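PDB 3WCZ: aldo-keto reductase AKR2E4 from Bombyx mori, which reduces 3-dehydroecdysone with NADPH as cosubstrate and may take part in regulating moulting in the silkworm. Local coordinates for residues A[51-56]-A[85-90]; A[114-119]-A[175-180]; A[138-143]-A[153-158]. One frame throughout, in Å; residues are numbered along the deposited sequence.

Interaction 1: residues A[51-56]-A[85-90]; sequences HIDTAA and TTKLWN. With NAP (NADP nicotinamide-adenine-dinucleotide phosphate), chain B.
The imidazole of H51 meets T85 at its edge, where NE2 and T85 OG1 lie 2.9 Å apart in a hydrogen bond close to the ring plane. Its other nitrogen, ND1, bonds to the carbonyl of P17, and F83 packs edge-to-face against the ring, which together fix its rotation. The D53 carboxylate is the second flat group. K87 NZ reaches D53 OD2 on the syn side, 27° out of the carboxylate plane, in a 2.7 Å salt bridge, and the same OD2 accepts a hydrogen bond from the NADP ribose hydroxyl O2D at 2.7 Å. The K87 side chain runs past the A55 methyl and bends at its last torsion (chi4 76°), which swings NZ above the plane of the T54 carbonyl to donate a 2.9 Å hydrogen bond to T54 O. NZ also bonds to Y58 OH. T86 turns its hydroxyl to E61. Backbone bonds T85 N to I52 O (3.0 Å) and T54 N to T85 O (2.9 Å) pair the chains in parallel. These are neighbouring strands of a beta-alpha-beta unit of the TIM barrel, and the cluster of D53, K87 and Y58, the probable proton donor, at their C-terminal ends is characteristic of the aldo-keto reductase active site.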
loop_
_atom_site.group_PDB
_atom_site.type_symbol
_atom_site.label_atom_id
_atom_site.label_comp_id
_atom_site.label_asym_id
_atom_site.label_seq_id
_atom_site.Cartn_x
_atom_site.Cartn_y
_atom_site.Cartn_z
ATOM N N HIS A 51 -6.369 -4.093 8.443
ATOM C CA HIS A 51 -5.273 -3.253 7.958
ATOM C C HIS A 51 -5.842 -2.234 6.983
ATOM O O HIS A 51 -6.523 -2.612 6.033
ATOM C CB HIS A 51 -4.196 -4.153 7.301
ATOM C CG HIS A 51 -2.952 -3.448 6.820
ATOM N ND1 HIS A 51 -1.915 -4.145 6.243
ATOM C CD2 HIS A 51 -2.567 -2.147 6.791
ATOM C CE1 HIS A 51 -0.954 -3.318 5.884
ATOM N NE2 HIS A 51 -1.316 -2.095 6.218
ATOM N N ILE A 52 -5.585 -0.946 7.256
ATOM C CA ILE A 52 -6.020 0.162 6.403
ATOM C C ILE A 52 -4.778 0.908 5.945
ATOM O O ILE A 52 -3.932 1.212 6.787
ATOM C CB ILE A 52 -6.931 1.164 7.135
ATOM C CG1 ILE A 52 -8.062 0.464 7.902
ATOM C CG2 ILE A 52 -7.458 2.189 6.150
ATOM C CD1 ILE A 52 -9.075 -0.288 7.066
ATOM N N ASP A 53 -4.678 1.199 4.645
ATOM C CA ASP A 53 -3.582 1.981 4.054
ATOM C C ASP A 53 -4.107 3.358 3.670
ATOM O O ASP A 53 -5.083 3.451 2.918
ATOM C CB ASP A 53 -3.014 1.301 2.795
ATOM C CG ASP A 53 -1.872 2.079 2.200
ATOM O OD1 ASP A 53 -0.750 1.938 2.717
ATOM O OD2 ASP A 53 -2.081 2.838 1.226
ATOM N N THR A 54 -3.491 4.409 4.205
ATOM C CA THR A 54 -3.829 5.774 3.865
ATOM C C THR A 54 -2.558 6.596 3.736
ATOM O O THR A 54 -1.459 6.055 3.695
ATOM C CB THR A 54 -4.855 6.345 4.889
ATOM O OG1 THR A 54 -5.404 7.587 4.421
ATOM C CG2 THR A 54 -4.273 6.576 6.246
ATOM N N ALA A 55 -2.715 7.919 3.628
ATOM C CA ALA A 55 -1.574 8.815 3.417
ATOM C C ALA A 55 -2.000 10.235 3.675
ATOM O O ALA A 55 -3.149 10.609 3.421
ATOM C CB ALA A 55 -1.042 8.704 2.015
ATOM N N ALA A 56 -1.071 11.044 4.182
ATOM C CA ALA A 56 -1.351 12.467 4.352
ATOM C C ALA A 56 -1.837 13.096 3.040
ATOM O O ALA A 56 -2.814 13.873 3.013
ATOM C CB ALA A 56 -0.104 13.183 4.872
ATOM N N THR A 85 -1.728 2.071 8.556
ATOM C CA THR A 85 -0.570 2.516 7.802
ATOM C C THR A 85 -0.838 3.896 7.223
ATOM O O THR A 85 -1.858 4.102 6.573
ATOM C CB THR A 85 -0.266 1.546 6.650
ATOM O OG1 THR A 85 0.075 0.285 7.208
ATOM C CG2 THR A 85 0.881 2.008 5.782
ATOM N N THR A 86 0.067 4.853 7.442
ATOM C CA THR A 86 0.005 6.127 6.740
ATOM C C THR A 86 1.411 6.521 6.290
ATOM O O THR A 86 2.377 5.780 6.511
ATOM C CB THR A 86 -0.743 7.215 7.507
ATOM O OG1 THR A 86 -1.081 8.226 6.558
ATOM C CG2 THR A 86 0.056 7.770 8.680
ATOM N N LYS A 87 1.496 7.673 5.611
ATOM C CA LYS A 87 2.686 8.020 4.834
ATOM C C LYS A 87 3.030 9.494 4.973
ATOM O O LYS A 87 2.147 10.375 4.968
ATOM C CB LYS A 87 2.492 7.673 3.346
ATOM C CG LYS A 87 1.837 6.329 3.082
ATOM C CD LYS A 87 1.897 5.919 1.627
ATOM C CE LYS A 87 1.113 4.672 1.328
ATOM N NZ LYS A 87 -0.344 4.897 1.274
ATOM N N LEU A 88 4.336 9.727 5.052
ATOM C CA LEU A 88 4.963 11.050 5.129
ATOM C C LEU A 88 5.073 11.611 3.728
ATOM O O LEU A 88 5.678 10.987 2.852
ATOM C CB LEU A 88 6.378 10.843 5.673
ATOM C CG LEU A 88 7.241 12.102 5.782
ATOM C CD1 LEU A 88 6.854 12.953 7.006
ATOM C CD2 LEU A 88 8.719 11.702 5.789
ATOM N N TRP A 89 4.514 12.802 3.501
ATOM C CA TRP A 89 4.545 13.388 2.177
ATOM C C TRP A 89 5.896 14.047 1.842
ATOM O O TRP A 89 6.735 14.281 2.728
ATOM C CB TRP A 89 3.337 14.328 1.940
ATOM C CG TRP A 89 3.243 14.775 0.504
ATOM C CD1 TRP A 89 3.287 16.074 0.034
ATOM C CD2 TRP A 89 3.162 13.936 -0.647
ATOM N NE1 TRP A 89 3.246 16.064 -1.331
ATOM C CE2 TRP A 89 3.166 14.772 -1.778
ATOM C CE3 TRP A 89 3.094 12.552 -0.835
ATOM C CZ2 TRP A 89 3.096 14.268 -3.077
ATOM C CZ3 TRP A 89 3.042 12.054 -2.111
ATOM C CH2 TRP A 89 3.035 12.907 -3.217
ATOM N N ASN A 90 6.093 14.318 0.555
ATOM C CA ASN A 90 7.371 14.715 -0.011
ATOM C C ASN A 90 7.892 16.068 0.480
ATOM O O ASN A 90 9.085 16.336 0.345
ATOM C CB ASN A 90 7.269 14.789 -1.526
ATOM C CG ASN A 90 6.904 13.469 -2.168
ATOM O OD1 ASN A 90 6.915 12.397 -1.552
ATOM N ND2 ASN A 90 6.532 13.555 -3.453
HETATM P PA NAP B . -6.771 -0.482 -7.142
HETATM O O1A NAP B . -7.056 -1.097 -5.836
HETATM O O2A NAP B . -5.665 -0.885 -7.989
HETATM O O5B NAP B . -8.034 -0.361 -8.051
HETATM C C5B NAP B . -9.234 0.156 -7.560
HETATM C C4B NAP B . -10.385 0.103 -8.554
HETATM O O4B NAP B . -10.801 -1.265 -8.732
HETATM C C3B NAP B . -11.593 0.887 -8.208
HETATM O O3B NAP B . -12.091 1.429 -9.407
HETATM C C2B NAP B . -12.482 -0.113 -7.643
HETATM O O2B NAP B . -13.855 0.217 -7.720
HETATM C C1B NAP B . -12.177 -1.349 -8.447
HETATM N N9A NAP B . -12.373 -2.624 -7.789
HETATM C C8A NAP B . -12.046 -2.908 -6.512
HETATM N N7A NAP B . -12.234 -4.183 -6.240
HETATM C C5A NAP B . -12.714 -4.776 -7.378
HETATM C C6A NAP B . -13.093 -6.084 -7.696
HETATM N N6A NAP B . -13.080 -7.149 -6.791
HETATM N N1A NAP B . -13.525 -6.296 -8.952
HETATM C C2A NAP B . -13.565 -5.309 -9.846
HETATM N N3A NAP B . -13.197 -4.044 -9.581
HETATM C C4A NAP B . -12.757 -3.784 -8.340
HETATM O O3 NAP B . -6.612 1.103 -6.842
HETATM P PN NAP B . -5.485 2.145 -6.418
HETATM O O1N NAP B . -6.199 3.162 -5.605
HETATM O O2N NAP B . -4.767 2.570 -7.650
HETATM O O5D NAP B . -4.431 1.358 -5.526
HETATM C C5D NAP B . -4.805 0.776 -4.322
HETATM C C4D NAP B . -4.273 1.467 -3.059
HETATM O O4D NAP B . -2.860 1.414 -2.999
HETATM C C3D NAP B . -4.571 2.929 -2.968
HETATM O O3D NAP B . -5.932 3.196 -2.699
HETATM C C2D NAP B . -3.635 3.354 -1.950
HETATM O O2D NAP B . -4.055 2.942 -0.680
HETATM C C1D NAP B . -2.386 2.615 -2.379
HETATM N N1N NAP B . -1.458 3.280 -3.301
HETATM C C2N NAP B . -0.272 3.733 -2.856
HETATM C C3N NAP B . 0.602 4.338 -3.722
HETATM C C7N NAP B . 1.907 4.763 -3.163
HETATM O O7N NAP B . 2.393 4.256 -2.123
HETATM N N7N NAP B . 2.623 5.627 -3.913
HETATM C C4N NAP B . 0.256 4.569 -5.067
HETATM C C5N NAP B . -0.974 4.081 -5.530
HETATM C C6N NAP B . -1.795 3.443 -4.608
HETATM P P2B NAP B . -14.810 0.241 -6.434
HETATM O O1X NAP B . -16.155 0.731 -7.005
HETATM O O2X NAP B . -14.931 -1.131 -5.934
HETATM O O3X NAP B . -14.205 1.208 -5.446
#

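Interaction 2: residues A[114-119]-A[175-180]; sequences IDLYLI and RPVINQ. With NAP (NADP nicotinamide-adenine-dinucleotide phosphate), chain B; EDO (1,2-ethanediol), chain C.
CG of L116 stands anti to its backbone N (chi1 179°), which carries the branch toward 175-180, and chi2 (58°) turns its two methyls to different partners. CD1 slides past V177, reaching its CG2 at 3.5 Å, tighter than ordinary van der Waals contact; L116 CD2 meets the tip of I178, 3.6 Å from its CD1. Q180 also has CG anti to its backbone N, and its extended chain carries the amide across the end of L118, the two side chains crossing at about a right angle. L118 CD1 lies 3.5 Å from Q180 NE2, while its other methyl, CD2, stays a looser 4.2 Å from I178 CG2. No hydrogen bond joins the two segments. The axes of strands 116-119 and 178-180 come within 8.4 Å at 57°, because strand 152-158 stands between them in the parallel TIM barrel; what meets here is side chains filling the barrel interior, where M204 from strand 202-206 joins L116, I178 and Q180. The Q180 amide lies at the cofactor end of this packing. NE2 bonds to OD1 of D53, which fixes the turn of the amide, and OE1 lies 2.9 Å from the nicotinamide carboxamide oxygen O7N of NADP. At the other end, V177 leans on N11, a residue of the turn between strands 7-9 and 15-17, the N-terminal hairpin that in this family closes the bottom of the barrel; the carbonyl of P176 takes a hydrogen bond from the same residue. Beyond it R175 grips a 1,2-ethanediol, probably from the crystallisation liquor, through its backbone N to O2 (2.8 Å) and its NE to O1 (2.8 Å).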
loop_
_atom_site.group_PDB
_atom_site.type_symbol
_atom_site.label_atom_id
_atom_site.label_comp_id
_atom_site.label_asym_id
_atom_site.label_seq_id
_atom_site.Cartn_x
_atom_site.Cartn_y
_atom_site.Cartn_z
ATOM N N ILE A 114 0.686 5.135 15.164
ATOM C CA ILE A 114 0.461 4.483 13.881
ATOM C C ILE A 114 1.200 3.147 13.902
ATOM O O ILE A 114 2.259 3.011 14.521
ATOM C CB ILE A 114 0.952 5.396 12.701
ATOM C CG1 ILE A 114 0.288 5.003 11.382
ATOM C CG2 ILE A 114 2.453 5.376 12.544
ATOM C CD1 ILE A 114 -1.119 5.443 11.299
ATOM N N ASP A 115 0.632 2.136 13.261
ATOM C CA ASP A 115 1.290 0.833 13.217
ATOM C C ASP A 115 2.438 0.830 12.235
ATOM O O ASP A 115 3.475 0.232 12.490
ATOM C CB ASP A 115 0.256 -0.243 12.886
ATOM C CG ASP A 115 -0.748 -0.382 13.974
ATOM O OD1 ASP A 115 -0.444 -1.124 14.956
ATOM O OD2 ASP A 115 -1.793 0.298 13.916
ATOM N N LEU A 116 2.284 1.528 11.109
ATOM C CA LEU A 116 3.330 1.598 10.087
ATOM C C LEU A 116 3.330 2.992 9.501
ATOM O O LEU A 116 2.317 3.471 9.029
ATOM C CB LEU A 116 3.068 0.566 8.980
ATOM C CG LEU A 116 4.067 0.535 7.837
ATOM C CD1 LEU A 116 5.475 0.276 8.263
ATOM C CD2 LEU A 116 3.624 -0.538 6.868
ATOM N N TYR A 117 4.483 3.645 9.563
ATOM C CA TYR A 117 4.705 4.927 8.894
ATOM C C TYR A 117 5.694 4.717 7.768
ATOM O O TYR A 117 6.753 4.110 7.950
ATOM C CB TYR A 117 5.248 5.943 9.872
ATOM C CG TYR A 117 5.047 7.388 9.499
ATOM C CD1 TYR A 117 3.884 7.826 8.897
ATOM C CD2 TYR A 117 6.000 8.350 9.803
ATOM C CE1 TYR A 117 3.676 9.162 8.600
ATOM C CE2 TYR A 117 5.806 9.684 9.503
ATOM C CZ TYR A 117 4.638 10.083 8.905
ATOM O OH TYR A 117 4.462 11.431 8.653
ATOM N N LEU A 118 5.340 5.210 6.577
ATOM C CA LEU A 118 6.153 5.068 5.375
ATOM C C LEU A 118 6.600 6.402 4.830
ATOM O O LEU A 118 5.799 7.345 4.770
ATOM C CB LEU A 118 5.343 4.385 4.270
ATOM C CG LEU A 118 4.790 2.998 4.609
ATOM C CD1 LEU A 118 3.970 2.484 3.437
ATOM C CD2 LEU A 118 5.869 2.017 4.936
ATOM N N ILE A 119 7.835 6.451 4.342
ATOM C CA ILE A 119 8.237 7.563 3.502
ATOM C C ILE A 119 7.539 7.349 2.151
ATOM O O ILE A 119 7.767 6.321 1.498
ATOM C CB ILE A 119 9.764 7.611 3.292
ATOM C CG1 ILE A 119 10.506 7.688 4.629
ATOM C CG2 ILE A 119 10.115 8.795 2.382
ATOM C CD1 ILE A 119 12.019 7.840 4.443
ATOM N N ARG A 175 16.594 -1.296 9.093
ATOM C CA ARG A 175 16.100 -1.282 7.724
ATOM C C ARG A 175 14.568 -1.237 7.748
ATOM O O ARG A 175 13.921 -1.507 8.767
ATOM C CB ARG A 175 16.631 -2.447 6.881
ATOM C CG ARG A 175 15.985 -3.737 7.169
ATOM C CD ARG A 175 16.706 -4.917 6.518
ATOM N NE ARG A 175 18.100 -5.008 6.980
ATOM C CZ ARG A 175 19.004 -5.858 6.513
ATOM N NH1 ARG A 175 18.714 -6.717 5.550
ATOM N NH2 ARG A 175 20.224 -5.828 7.017
ATOM N N PRO A 176 13.998 -0.777 6.645
ATOM C CA PRO A 176 12.552 -0.704 6.566
ATOM C C PRO A 176 11.927 -2.078 6.752
ATOM O O PRO A 176 12.512 -3.091 6.330
ATOM C CB PRO A 176 12.309 -0.145 5.161
ATOM C CG PRO A 176 13.554 -0.299 4.445
ATOM C CD PRO A 176 14.648 -0.308 5.416
ATOM N N VAL A 177 10.762 -2.135 7.385
ATOM C CA VAL A 177 10.006 -3.397 7.445
ATOM C C VAL A 177 9.358 -3.730 6.106
ATOM O O VAL A 177 9.159 -4.900 5.801
ATOM C CB VAL A 177 8.890 -3.398 8.514
ATOM C CG1 VAL A 177 9.474 -3.324 9.915
ATOM C CG2 VAL A 177 7.878 -2.266 8.295
ATOM N N ILE A 178 9.090 -2.687 5.314
ATOM C CA ILE A 178 8.281 -2.760 4.108
ATOM C C ILE A 178 8.772 -1.762 3.084
ATOM O O ILE A 178 9.207 -0.678 3.439
ATOM C CB ILE A 178 6.800 -2.469 4.453
ATOM C CG1 ILE A 178 6.161 -3.786 4.930
ATOM C CG2 ILE A 178 6.001 -1.867 3.242
ATOM C CD1 ILE A 178 4.894 -3.645 5.675
ATOM N N ASN A 179 8.675 -2.152 1.813
ATOM C CA ASN A 179 8.726 -1.258 0.669
ATOM C C ASN A 179 7.392 -1.403 -0.038
ATOM O O ASN A 179 7.059 -2.509 -0.509
ATOM C CB ASN A 179 9.928 -1.572 -0.245
ATOM C CG ASN A 179 10.126 -0.544 -1.370
ATOM O OD1 ASN A 179 9.644 0.581 -1.296
ATOM N ND2 ASN A 179 10.922 -0.918 -2.368
ATOM N N GLN A 180 6.624 -0.310 -0.098
ATOM C CA GLN A 180 5.333 -0.334 -0.768
ATOM C C GLN A 180 5.494 0.177 -2.194
ATOM O O GLN A 180 5.884 1.336 -2.417
ATOM C CB GLN A 180 4.306 0.501 0.016
ATOM C CG GLN A 180 2.955 0.600 -0.684
ATOM C CD GLN A 180 1.828 1.320 0.035
ATOM O OE1 GLN A 180 1.113 2.115 -0.600
ATOM N NE2 GLN A 180 1.638 1.067 1.316
HETATM P PA NAP B . -6.771 -0.482 -7.142
HETATM O O1A NAP B . -7.056 -1.097 -5.836
HETATM O O2A NAP B . -5.665 -0.885 -7.989
HETATM O O5B NAP B . -8.034 -0.361 -8.051
HETATM C C5B NAP B . -9.234 0.156 -7.560
HETATM C C4B NAP B . -10.385 0.103 -8.554
HETATM O O4B NAP B . -10.801 -1.265 -8.732
HETATM C C3B NAP B . -11.593 0.887 -8.208
HETATM O O3B NAP B . -12.091 1.429 -9.407
HETATM C C2B NAP B . -12.482 -0.113 -7.643
HETATM O O2B NAP B . -13.855 0.217 -7.720
HETATM C C1B NAP B . -12.177 -1.349 -8.447
HETATM N N9A NAP B . -12.373 -2.624 -7.789
HETATM C C8A NAP B . -12.046 -2.908 -6.512
HETATM N N7A NAP B . -12.234 -4.183 -6.240
HETATM C C5A NAP B . -12.714 -4.776 -7.378
HETATM C C6A NAP B . -13.093 -6.084 -7.696
HETATM N N6A NAP B . -13.080 -7.149 -6.791
HETATM N N1A NAP B . -13.525 -6.296 -8.952
HETATM C C2A NAP B . -13.565 -5.309 -9.846
HETATM N N3A NAP B . -13.197 -4.044 -9.581
HETATM C C4A NAP B . -12.757 -3.784 -8.340
HETATM O O3 NAP B . -6.612 1.103 -6.842
HETATM P PN NAP B . -5.485 2.145 -6.418
HETATM O O1N NAP B . -6.199 3.162 -5.605
HETATM O O2N NAP B . -4.767 2.570 -7.650
HETATM O O5D NAP B . -4.431 1.358 -5.526
HETATM C C5D NAP B . -4.805 0.776 -4.322
HETATM C C4D NAP B . -4.273 1.467 -3.059
HETATM O O4D NAP B . -2.860 1.414 -2.999
HETATM C C3D NAP B . -4.571 2.929 -2.968
HETATM O O3D NAP B . -5.932 3.196 -2.699
HETATM C C2D NAP B . -3.635 3.354 -1.950
HETATM O O2D NAP B . -4.055 2.942 -0.680
HETATM C C1D NAP B . -2.386 2.615 -2.379
HETATM N N1N NAP B . -1.458 3.280 -3.301
HETATM C C2N NAP B . -0.272 3.733 -2.856
HETATM C C3N NAP B . 0.602 4.338 -3.722
HETATM C C7N NAP B . 1.907 4.763 -3.163
HETATM O O7N NAP B . 2.393 4.256 -2.123
HETATM N N7N NAP B . 2.623 5.627 -3.913
HETATM C C4N NAP B . 0.256 4.569 -5.067
HETATM C C5N NAP B . -0.974 4.081 -5.530
HETATM C C6N NAP B . -1.795 3.443 -4.608
HETATM P P2B NAP B . -14.810 0.241 -6.434
HETATM O O1X NAP B . -16.155 0.731 -7.005
HETATM O O2X NAP B . -14.931 -1.131 -5.934
HETATM O O3X NAP B . -14.205 1.208 -5.446
HETATM C C1 EDO C . 19.654 -3.519 10.131
HETATM O O1 EDO C . 19.591 -3.346 8.702
HETATM C C2 EDO C . 18.496 -4.411 10.593
HETATM O O2 EDO C . 17.272 -3.647 10.543
#

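Interaction 3: residues A[138-143]-A[153-158]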
loop_
_atom_site.group_PDB
_atom_site.type_symbol
_atom_site.label_atom_id
_atom_site.label_comp_id
_atom_site.label_asym_id
_atom_site.label_seq_id
_atom_site.Cartn_x
_atom_site.Cartn_y
_atom_site.Cartn_z
ATOM N N GLU A 138 18.457 11.220 5.599
ATOM C CA GLU A 138 18.096 12.151 6.649
ATOM C C GLU A 138 16.644 11.957 7.093
ATOM O O GLU A 138 16.321 11.942 8.280
ATOM C CB GLU A 138 18.324 13.586 6.205
ATOM C CG GLU A 138 17.819 14.527 7.239
ATOM C CD GLU A 138 18.116 15.977 6.960
ATOM O OE1 GLU A 138 19.229 16.246 6.444
ATOM O OE2 GLU A 138 17.263 16.840 7.284
ATOM N N THR A 139 15.760 11.800 6.114
ATOM C CA THR A 139 14.358 11.591 6.408
ATOM C C THR A 139 14.223 10.324 7.263
ATOM O O THR A 139 13.435 10.258 8.209
ATOM C CB THR A 139 13.592 11.432 5.086
ATOM O OG1 THR A 139 13.968 12.487 4.191
ATOM C CG2 THR A 139 12.088 11.439 5.294
ATOM N N TRP A 140 15.008 9.306 6.907
ATOM C CA TRP A 140 14.953 8.025 7.608
ATOM C C TRP A 140 15.387 8.194 9.058
ATOM O O TRP A 140 14.859 7.497 9.944
ATOM C CB TRP A 140 15.798 6.975 6.879
ATOM C CG TRP A 140 15.609 5.594 7.415
ATOM C CD1 TRP A 140 16.521 4.855 8.103
ATOM C CD2 TRP A 140 14.425 4.806 7.346
ATOM N NE1 TRP A 140 15.975 3.647 8.461
ATOM C CE2 TRP A 140 14.692 3.586 7.983
ATOM C CE3 TRP A 140 13.150 5.019 6.801
ATOM C CZ2 TRP A 140 13.736 2.578 8.097
ATOM C CZ3 TRP A 140 12.214 4.028 6.924
ATOM C CH2 TRP A 140 12.504 2.831 7.558
ATOM N N GLN A 141 16.316 9.097 9.341
ATOM C CA GLN A 141 16.629 9.332 10.719
ATOM C C GLN A 141 15.442 9.907 11.495
ATOM O O GLN A 141 15.203 9.521 12.637
ATOM C CB GLN A 141 17.814 10.232 10.828
ATOM C CG GLN A 141 18.148 10.366 12.218
ATOM C CD GLN A 141 19.368 11.122 12.385
ATOM O OE1 GLN A 141 20.123 11.338 11.429
ATOM N NE2 GLN A 141 19.605 11.540 13.610
ATOM N N GLY A 142 14.643 10.763 10.858
ATOM C CA GLY A 142 13.416 11.234 11.469
ATOM C C GLY A 142 12.443 10.074 11.693
ATOM O O GLY A 142 11.719 10.064 12.676
ATOM N N MET A 143 12.391 9.133 10.744
ATOM C CA MET A 143 11.560 7.941 10.885
ATOM C C MET A 143 12.017 7.110 12.084
ATOM O O MET A 143 11.174 6.633 12.857
ATOM C CB MET A 143 11.571 7.082 9.615
ATOM C CG MET A 143 11.051 7.808 8.373
ATOM S SD MET A 143 9.290 8.262 8.381
ATOM C CE MET A 143 8.578 6.651 8.027
ATOM N N ARG A 153 4.941 2.188 15.387
ATOM C CA ARG A 153 5.413 0.886 15.850
ATOM C C ARG A 153 6.461 0.335 14.903
ATOM O O ARG A 153 7.471 -0.241 15.335
ATOM C CB ARG A 153 4.261 -0.103 15.955
ATOM C CG ARG A 153 3.227 0.256 16.991
ATOM C CD ARG A 153 3.691 -0.026 18.406
ATOM N NE ARG A 153 2.607 0.192 19.364
ATOM C CZ ARG A 153 2.465 1.273 20.123
ATOM N NH1 ARG A 153 3.346 2.283 20.074
ATOM N NH2 ARG A 153 1.435 1.342 20.948
ATOM N N SER A 154 6.220 0.499 13.609
ATOM C CA SER A 154 7.149 0.085 12.553
ATOM C C SER A 154 7.314 1.198 11.529
ATOM O O SER A 154 6.424 2.021 11.363
ATOM C CB SER A 154 6.618 -1.143 11.801
ATOM O OG SER A 154 6.487 -2.265 12.665
ATOM N N ILE A 155 8.447 1.182 10.841
ATOM C CA ILE A 155 8.769 2.171 9.834
ATOM C C ILE A 155 9.210 1.498 8.545
ATOM O O ILE A 155 9.859 0.459 8.551
ATOM C CB ILE A 155 9.840 3.201 10.332
ATOM C CG1 ILE A 155 11.106 2.503 10.857
ATOM C CG2 ILE A 155 9.215 4.116 11.375
ATOM C CD1 ILE A 155 12.196 3.521 11.166
ATOM N N GLY A 156 8.815 2.087 7.415
ATOM C CA GLY A 156 9.223 1.588 6.115
ATOM C C GLY A 156 9.192 2.678 5.066
ATOM O O GLY A 156 9.130 3.884 5.375
ATOM N N VAL A 157 9.277 2.248 3.815
ATOM C CA VAL A 157 9.355 3.181 2.709
ATOM C C VAL A 157 8.395 2.783 1.600
ATOM O O VAL A 157 7.789 1.692 1.628
ATOM C CB VAL A 157 10.817 3.277 2.169
ATOM C CG1 VAL A 157 11.748 3.798 3.247
ATOM C CG2 VAL A 157 11.300 1.927 1.573
ATOM N N SER A 158 8.264 3.663 0.616
ATOM C CA SER A 158 7.414 3.393 -0.531
ATOM C C SER A 158 8.090 4.001 -1.755
ATOM O O SER A 158 8.749 5.055 -1.660
ATOM C CB SER A 158 6.046 4.025 -0.275
ATOM O OG SER A 158 5.105 3.744 -1.298
#
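I155 lays CD1 over one face of the W140 indole, 3.9 Å from the centroid of the six-membered ring and 27° off its normal, a CH-pi contact. CB of M143, one helical turn on, lies over the same face nearer the rim and touches I155 CD1 at 3.9 Å. The ring edge points at the backbone, where W140 CZ3 comes 3.5 Å from G156 O. The V157 methyl CG1 packs 3.7 Å from W140 CZ3. I155 holds CG1 in the crowded position between N and carbonyl carbon (chi1 54°), which turns CD1 onto the ring. Helix 136-148 thus packs on the outer side of strand 152-158, the strand that follows it in the barrel, as the helices of a TIM barrel do. Further out, NE1 of W140 bonds to the carbonyl of I174 and sets the tilt of the indole, while L168 of helix 162-170 touches both W140 and V157. An alanine in place of W140 would probably open a gap over I155 and V157 and leave the I174 carbonyl without this donor. At the strand's end S158 OG bonds to the NADP carboxamide oxygen and to the carbonyl of Q180.

From the N terminus, interaction 1 closes first, looping from strand 51-53 through helix 61-73 to the adjacent strand 83-88. It is complete before interaction 2 opens at 114-119. That wider loop shuts only at 175-180, and interaction 3 (138-143 with 153-158) closes nested inside it, bringing the helix back onto the strand that interaction 2 spans. All three share one barrel sheet: L88 N probably bonds to L118 O, joining interactions 1 and 2, and Q180 N to V157 O, joining 2 and 3. All three reach NADP, interaction 3 through S158. L88 against T139 links interaction 1 to the helix of interaction 3.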